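Local coordinates for protein transcriptional regulator, GntR family (Thermotoga maritima, PDB 3SXM) that probably acts as a DNA-binding transcription factor of the GntR family, this chain being its FCD domain, which binds metal ions but is metal-free here, at residues A[105-108]-A[109-113]. The protein carries 3 engineered substitutions. Residues are numbered along the deposited sequence; the frame is centred on the assembly and turned at random.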
loop_
_atom_site.group_PDB
_atom_site.type_symbol
_atom_site.label_atom_id
_atom_site.label_comp_id
_atom_site.label_asym_id
_atom_site.label_seq_id
_atom_site.Cartn_x
_atom_site.Cartn_y
_atom_site.Cartn_z
ATOM N N GLU A 105 13.405 14.551 12.818
ATOM C CA GLU A 105 14.313 13.435 12.872
ATOM C C GLU A 105 14.141 12.477 11.701
ATOM O O GLU A 105 15.157 11.985 11.164
ATOM C CB GLU A 105 14.212 12.764 14.249
ATOM C CG GLU A 105 14.775 13.728 15.318
ATOM C CD GLU A 105 14.649 13.256 16.732
ATOM O OE1 GLU A 105 13.794 12.406 17.055
ATOM O OE2 GLU A 105 15.441 13.807 17.532
ATOM N N LEU A 106 12.907 12.281 11.290
ATOM C CA LEU A 106 12.654 11.473 10.078
ATOM C C LEU A 106 13.379 12.103 8.890
ATOM O O LEU A 106 14.050 11.420 8.096
ATOM C CB LEU A 106 11.156 11.405 9.833
ATOM C CG LEU A 106 10.669 10.813 8.504
ATOM C CD1 LEU A 106 11.172 9.417 8.307
ATOM C CD2 LEU A 106 9.183 10.831 8.473
ATOM N N ILE A 107 13.184 13.391 8.702
ATOM C CA ILE A 107 13.823 14.057 7.581
ATOM C C ILE A 107 15.341 13.903 7.665
ATOM O O ILE A 107 16.004 13.634 6.656
ATOM C CB ILE A 107 13.417 15.486 7.509
ATOM C CG1 ILE A 107 11.937 15.594 7.180
ATOM C CG2 ILE A 107 14.237 16.208 6.453
ATOM C CD1 ILE A 107 11.376 16.973 7.344
ATOM N N GLU A 108 15.932 14.035 8.850
ATOM C CA GLU A 108 17.395 13.969 8.929
ATOM C C GLU A 108 17.869 12.564 8.606
ATOM O O GLU A 108 18.901 12.396 7.970
ATOM C CB GLU A 108 17.887 14.435 10.281
ATOM C CG GLU A 108 19.378 14.274 10.532
ATOM C CD GLU A 108 20.259 15.005 9.587
ATOM O OE1 GLU A 108 19.838 16.095 9.131
ATOM O OE2 GLU A 108 21.372 14.470 9.309
ATOM N N ARG A 109 17.095 11.542 8.987
ATOM C CA ARG A 109 17.456 10.148 8.626
ATOM C C ARG A 109 17.455 10.001 7.125
ATOM O O ARG A 109 18.315 9.339 6.541
ATOM C CB ARG A 109 16.519 9.131 9.280
ATOM C CG ARG A 109 16.702 9.048 10.816
ATOM C CD ARG A 109 15.858 7.958 11.442
ATOM N NE ARG A 109 15.891 8.021 12.920
ATOM C CZ ARG A 109 15.389 7.111 13.729
ATOM N NH1 ARG A 109 14.795 6.036 13.245
ATOM N NH2 ARG A 109 15.434 7.296 15.029
ATOM N N ILE A 110 16.448 10.548 6.483
ATOM C CA ILE A 110 16.355 10.502 5.025
ATOM C C ILE A 110 17.561 11.205 4.379
ATOM O O ILE A 110 18.259 10.612 3.494
ATOM C CB ILE A 110 15.017 11.106 4.491
ATOM C CG1 ILE A 110 13.810 10.300 4.988
ATOM C CG2 ILE A 110 15.056 11.179 2.971
ATOM C CD1 ILE A 110 12.480 11.015 4.716
ATOM N N ILE A 111 17.800 12.433 4.738
ATOM C CA ILE A 111 18.915 13.195 4.202
ATOM C C ILE A 111 20.252 12.543 4.410
ATOM O O ILE A 111 21.100 12.636 3.590
ATOM C CB ILE A 111 19.032 14.515 4.920
ATOM C CG1 ILE A 111 17.888 15.403 4.565
ATOM C CG2 ILE A 111 20.310 15.179 4.594
ATOM C CD1 ILE A 111 17.977 16.695 5.320
ATOM N N SER A 112 20.446 11.921 5.534
ATOM C CA SER A 112 21.730 11.314 5.837
ATOM C C SER A 112 21.910 9.909 5.210
ATOM O O SER A 112 22.964 9.276 5.347
ATOM C CB SER A 112 21.946 11.287 7.341
ATOM O OG SER A 112 21.092 10.356 7.913
ATOM N N GLY A 113 20.894 9.419 4.513
ATOM C CA GLY A 113 20.996 8.151 3.802
ATOM C C GLY A 113 20.622 6.914 4.593
ATOM O O GLY A 113 20.865 5.773 4.160
#
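Leu106 and Ile110 meet at their methyl ends on the buried face of the last turns of helix 96-111, with Leu106 CD1 4.1 Å from Ile110 CD1. One residue further on, at the border of the buried face, Ile111 CD1 instead meets the CG2 branch of Ile107, 3.9 Å away. In Ile111 the CG1 branch stands beside the backbone N (chi1 -69°), which folds it back along the helix over the Ile107 carbonyl. That same carbonyl takes the backbone N-H of Ile111 in an almost straight bond (178°; N to O 2.9 Å). With an alanine in place of Ile111, Ile107 CG2 would probably lose its methyl partner, and a gap would be likely to open toward Leu37 and Lys40.

The opposite face is polar and looser. Arg109 runs its extended chain past the preceding turn, CG 3.3 Å from Glu105 O, and its NH1 is hydrogen-bonded to Gly117 O. The carboxylate of Glu105 stays apart from it, OE1 5.7 Å from Arg109 NH2, so any attraction is probably weak. Glu108, exposed and its chain bent at chi2, brings OE2 only to 3.8 Å from Ser112 CB. Its backbone O accepts a hydrogen bond from Ser112 N at 2.9 Å, with Ser112 OG 3.0 Å from the same oxygen. Gly113, with positive phi (89°), then ends the helix in a Schellman motif, its N hydrogen-bonded to Ile110 O.

Around this C-terminal end of the helix, helix 34-44 packs on Ile107, Ile110 and Ile111, helix 51-68 places Phe66 against Leu106 and Ile110, and helix 115-135 covers the same pair with Ala118. The side chain of Leu106 also lies near those of His63, on helix 51-68, and His103, about one turn earlier on its own helix, both zinc ligands in another structure of this protein, within the all-helical FCD bundle.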